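Local coordinates for protein Maltose/maltodextrin transport permease homologue (Bdellovibrio bacteriovorus HD100, PDB 6FFL) that binds maltotriose through its maltose/maltodextrin-binding domain, which is fused to a membrane permease subunit that probably takes part in maltodextrin uptake by an ABC transporter, at residues Y161-P164 against F165-A168; W351-L354 against R355-Q359. One frame throughout, in Å; residues are numbered along the deposited sequence. Where two conformers were deposited one is given.

Interaction 1 (Y161-P164 against F165-A168). With GLC (alpha-D-glucopyranose), chain B; GLC (alpha-D-glucopyranose), chain C.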
# COMPACT_ATOMS: atom_id res chain seq x y z
N TYR A 161 1.46 10.51 -7.79
CA TYR A 161 0.08 10.74 -8.18
C TYR A 161 -0.32 10.08 -9.51
O TYR A 161 -1.50 10.10 -9.86
CB TYR A 161 -0.21 12.24 -8.23
CG TYR A 161 0.64 13.03 -9.22
CD1 TYR A 161 0.35 13.02 -10.58
CD2 TYR A 161 1.69 13.82 -8.78
CE1 TYR A 161 1.10 13.75 -11.47
CE2 TYR A 161 2.45 14.56 -9.67
CZ TYR A 161 2.16 14.53 -11.01
OH TYR A 161 2.91 15.27 -11.89
N THR A 162 0.63 9.50 -10.25
CA THR A 162 0.26 8.72 -11.43
C THR A 162 -0.25 7.33 -11.08
O THR A 162 -0.96 6.71 -11.89
CB THR A 162 1.45 8.55 -12.38
OG1 THR A 162 2.51 7.86 -11.70
CG2 THR A 162 1.97 9.90 -12.88
N GLU A 163 0.12 6.83 -9.92
CA GLU A 163 -0.18 5.47 -9.50
C GLU A 163 -1.59 5.41 -8.93
O GLU A 163 -1.91 6.18 -8.03
CB GLU A 163 0.84 5.03 -8.45
CG GLU A 163 0.75 3.58 -8.02
CD GLU A 163 1.06 2.60 -9.12
OE1 GLU A 163 1.90 2.93 -10.00
OE2 GLU A 163 0.47 1.49 -9.14
N PRO A 164 -2.45 4.50 -9.41
CA PRO A 164 -3.86 4.56 -9.00
C PRO A 164 -4.09 4.47 -7.50
O PRO A 164 -5.02 5.10 -6.98
CB PRO A 164 -4.49 3.36 -9.74
CG PRO A 164 -3.63 3.16 -10.91
CD PRO A 164 -2.22 3.54 -10.50
N PHE A 165 -3.28 3.68 -6.78
CA PHE A 165 -3.44 3.60 -5.33
C PHE A 165 -3.42 4.99 -4.71
O PHE A 165 -4.13 5.25 -3.73
CB PHE A 165 -2.33 2.74 -4.74
CG PHE A 165 -2.59 2.26 -3.33
CD1 PHE A 165 -3.62 1.36 -3.07
CD2 PHE A 165 -1.79 2.70 -2.29
CE1 PHE A 165 -3.85 0.89 -1.77
CE2 PHE A 165 -2.00 2.24 -0.99
CZ PHE A 165 -3.05 1.34 -0.73
N PHE A 166 -2.63 5.90 -5.28
CA PHE A 166 -2.42 7.20 -4.66
C PHE A 166 -3.52 8.21 -5.01
O PHE A 166 -3.68 9.19 -4.28
CB PHE A 166 -1.05 7.73 -5.05
CG PHE A 166 0.09 6.99 -4.40
CD1 PHE A 166 0.50 5.74 -4.87
CD2 PHE A 166 0.75 7.52 -3.30
CE1 PHE A 166 1.54 5.04 -4.26
CE2 PHE A 166 1.80 6.83 -2.68
CZ PHE A 166 2.19 5.60 -3.17
N PHE A 167 -4.29 7.99 -6.08
CA PHE A 167 -5.46 8.86 -6.25
C PHE A 167 -6.77 8.18 -5.86
O PHE A 167 -7.79 8.87 -5.75
CB PHE A 167 -5.53 9.46 -7.68
CG PHE A 167 -5.73 8.47 -8.81
CD1 PHE A 167 -6.97 7.87 -9.04
CD2 PHE A 167 -4.69 8.20 -9.69
CE1 PHE A 167 -7.15 7.00 -10.11
CE2 PHE A 167 -4.86 7.33 -10.76
CZ PHE A 167 -6.10 6.72 -10.96
N ALA A 168 -6.76 6.87 -5.60
CA ALA A 168 -7.95 6.17 -5.13
C ALA A 168 -8.64 6.81 -3.92
O ALA A 168 -9.88 6.80 -3.89
CB ALA A 168 -7.58 4.72 -4.80
C1 GLC B . -1.75 -1.23 -4.61
C2 GLC B . -2.24 -2.65 -4.86
C3 GLC B . -1.71 -3.14 -6.21
C4 GLC B . -2.13 -2.19 -7.32
C5 GLC B . -1.66 -0.76 -6.99
C6 GLC B . -2.26 0.23 -7.97
O2 GLC B . -1.83 -3.54 -3.80
O3 GLC B . -2.23 -4.45 -6.51
O4 GLC B . -1.54 -2.62 -8.56
O5 GLC B . -2.16 -0.39 -5.69
O6 GLC B . -1.64 1.53 -7.87
C1 GLC C . 2.32 0.28 -1.68
C2 GLC C . 1.18 -0.59 -1.18
C3 GLC C . 0.54 -1.42 -2.29
C4 GLC C . 0.17 -0.48 -3.43
C5 GLC C . 1.42 0.27 -3.89
C6 GLC C . 1.09 1.23 -5.04
O2 GLC C . 1.70 -1.45 -0.15
O3 GLC C . -0.64 -2.06 -1.77
O4 GLC C . -0.33 -1.23 -4.52
O5 GLC C . 1.90 1.05 -2.80
O6 GLC C . 2.31 1.65 -5.70
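F167 folds back over the turn that leads into its own helix and lays one ring face on the backbone of P164, whose CA lies 3.8 Å from the ring centroid in a CH-pi contact. The fold-back follows from chi1 of 64°, which sets CG between the backbone N and the carbonyl carbon; the same ring turns its edge to Y161 O, with CD2 3.7 Å away. Y161 O is buried without a hydrogen-bonding partner. The backbone closes when F166 N donates to E163 O at 2.9 Å and A168 N to P164 O at 2.8 Å. Two bonds meet at O6 of the chain B glucose, which donates to E163 OE2 over a very short 2.5 Å and accepts from F165 N at 2.9 Å. With CG anti to N (chi1 -163°), the F165 ring reaches the linked chain C glucose, whose C4 lies over one face, while F166 presents its ring edge to O6 of that unit. E163-F166 thus form part of the wall of the maltotriose pocket in this solute-binding domain. Around the 164-167 turn, helix 346-362 packs on P164, helix 191-205 on F167 and strand 116-121 on F165 and F166.

Interaction 2 (W351-L354 against R355-Q359). With GLC (alpha-D-glucopyranose), chain B.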
# COMPACT_ATOMS: atom_id res chain seq x y z
N TRP A 351 -7.48 -1.67 -11.24
CA TRP A 351 -6.18 -0.99 -11.11
C TRP A 351 -5.51 -0.81 -12.46
O TRP A 351 -4.96 0.25 -12.77
CB TRP A 351 -5.25 -1.78 -10.20
CG TRP A 351 -5.59 -1.84 -8.75
CD1 TRP A 351 -5.58 -2.96 -7.97
CD2 TRP A 351 -5.93 -0.74 -7.88
NE1 TRP A 351 -5.91 -2.63 -6.67
CE2 TRP A 351 -6.13 -1.28 -6.59
CE3 TRP A 351 -6.10 0.64 -8.07
CZ2 TRP A 351 -6.49 -0.49 -5.50
CZ3 TRP A 351 -6.46 1.42 -6.97
CH2 TRP A 351 -6.65 0.85 -5.71
N ASP A 352 -5.49 -1.88 -13.27
CA ASP A 352 -4.77 -1.81 -14.54
C ASP A 352 -5.42 -0.82 -15.50
O ASP A 352 -4.71 -0.08 -16.20
CB ASP A 352 -4.68 -3.20 -15.17
CG ASP A 352 -3.75 -4.13 -14.39
OD1 ASP A 352 -2.87 -3.63 -13.66
OD2 ASP A 352 -3.89 -5.36 -14.51
N SER A 353 -6.75 -0.81 -15.55
CA SER A 353 -7.45 0.14 -16.41
C SER A 353 -7.24 1.57 -15.94
O SER A 353 -7.00 2.48 -16.76
CB SER A 353 -8.94 -0.19 -16.45
OG SER A 353 -9.63 0.68 -17.33
N LEU A 354 -7.35 1.81 -14.63
CA LEU A 354 -7.14 3.16 -14.11
C LEU A 354 -5.74 3.67 -14.44
O LEU A 354 -5.57 4.84 -14.81
CB LEU A 354 -7.37 3.17 -12.60
CG LEU A 354 -8.81 3.13 -12.12
CD1 LEU A 354 -8.82 2.99 -10.60
CD2 LEU A 354 -9.56 4.39 -12.57
N ARG A 355 -4.73 2.81 -14.33
CA ARG A 355 -3.37 3.28 -14.59
C ARG A 355 -3.20 3.67 -16.05
O ARG A 355 -2.61 4.71 -16.36
CB ARG A 355 -2.34 2.22 -14.20
CG ARG A 355 -0.91 2.74 -14.20
CD ARG A 355 0.11 1.62 -13.99
NE ARG A 355 -0.03 1.00 -12.67
CZ ARG A 355 -0.56 -0.20 -12.46
NH1 ARG A 355 -1.01 -0.93 -13.47
NH2 ARG A 355 -0.65 -0.67 -11.22
N ILE A 356 -3.71 2.84 -16.97
CA ILE A 356 -3.60 3.14 -18.39
C ILE A 356 -4.28 4.46 -18.72
O ILE A 356 -3.69 5.33 -19.38
CB ILE A 356 -4.20 1.98 -19.21
CG1 ILE A 356 -3.32 0.74 -19.13
CG2 ILE A 356 -4.42 2.40 -20.69
CD1 ILE A 356 -4.05 -0.53 -19.50
N GLN A 357 -5.51 4.65 -18.23
CA GLN A 357 -6.26 5.84 -18.63
C GLN A 357 -5.68 7.10 -18.01
O GLN A 357 -5.57 8.13 -18.70
CB GLN A 357 -7.74 5.68 -18.26
CG GLN A 357 -8.44 4.51 -18.93
CD GLN A 357 -8.10 4.37 -20.41
OE1 GLN A 357 -8.09 5.35 -21.16
NE2 GLN A 357 -7.83 3.14 -20.83
N TYR A 358 -5.29 7.07 -16.73
CA TYR A 358 -4.79 8.31 -16.14
C TYR A 358 -3.41 8.67 -16.69
O TYR A 358 -3.07 9.85 -16.76
CB TYR A 358 -4.74 8.27 -14.60
CG TYR A 358 -4.78 9.69 -14.00
CD1 TYR A 358 -5.58 10.68 -14.58
CD2 TYR A 358 -3.99 10.04 -12.91
CE1 TYR A 358 -5.64 11.97 -14.06
CE2 TYR A 358 -4.04 11.33 -12.38
CZ TYR A 358 -4.86 12.29 -12.96
OH TYR A 358 -4.92 13.58 -12.45
N GLN A 359 -2.62 7.68 -17.11
CA GLN A 359 -1.37 8.01 -17.77
C GLN A 359 -1.62 8.84 -19.01
O GLN A 359 -0.89 9.79 -19.30
CB GLN A 359 -0.59 6.73 -18.11
CG GLN A 359 0.86 6.97 -18.53
CD GLN A 359 1.01 7.35 -20.00
OE1 GLN A 359 0.15 7.05 -20.83
NE2 GLN A 359 2.12 8.02 -20.33
C1 GLC B . -1.75 -1.23 -4.61
C2 GLC B . -2.24 -2.65 -4.86
C3 GLC B . -1.71 -3.14 -6.21
C4 GLC B . -2.13 -2.19 -7.32
C5 GLC B . -1.66 -0.76 -6.99
C6 GLC B . -2.26 0.23 -7.97
O2 GLC B . -1.83 -3.54 -3.80
O3 GLC B . -2.23 -4.45 -6.51
O4 GLC B . -1.54 -2.62 -8.56
O5 GLC B . -2.16 -0.39 -5.69
O6 GLC B . -1.64 1.53 -7.87
O HOH W 1 -1.76 -0.95 -16.34
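Regular i to i+4 bonds join W351-L354 to R355-Q359 as consecutive turns of one helix, with R355 N donating to W351 O at 3.0 Å and the next three amides following suit. On this frame D352 and R355, the latter in one of its two modelled conformers, lie side by side and point the same way. In this conformer their salt bridge is long, 3.3 Å from R355 NH1 to D352 OD1; OD1 lies close to the guanidinium plane and is approached on its anti side, and the two flat groups are turned 49° apart. A water adds a second link by donating to D352 O and accepting from R355 NH1, 3.0 Å away. The arginine chain runs extended and then bends at chi3 (-65°), which carries the guanidinium back along the helix toward the sugar. There NH2 comes within 3.4 Å of O4 of the chain B glucose, near the guanidinium plane, and forms a salt bridge with E43. D352 OD1 is shared with R348, so the carboxylate sits between two arginines and is probably kept ionised by them. One face of the W351 indole covers the same glucose, its CD1 3.6 Å from the sugar C4. An aromatic platform against a pyranose face, with charged groups around the hydroxyls, is characteristic of the sugar sites of maltodextrin-binding proteins.

Each contact is local, formed within one continuous stretch, so neither nests in nor crosses the other. From the N terminus, the chain leaves strand 157-158, and interaction 1 closes the turn into helix 164-167; much later, interaction 2 joins successive turns in the middle of helix 346-362. Their centres nevertheless lie only about 9 Å apart. E163 OE2 and R355 NH2 form a salt bridge of 3.2 Å across them, P164 packs on W351 and R355, and the F167 and Y358 rings meet edge-to-face. Two parts of the chain far apart in sequence thus meet at the chain B glucose of the bound maltotriose, tying the short helix 164-167 to helix 346-362.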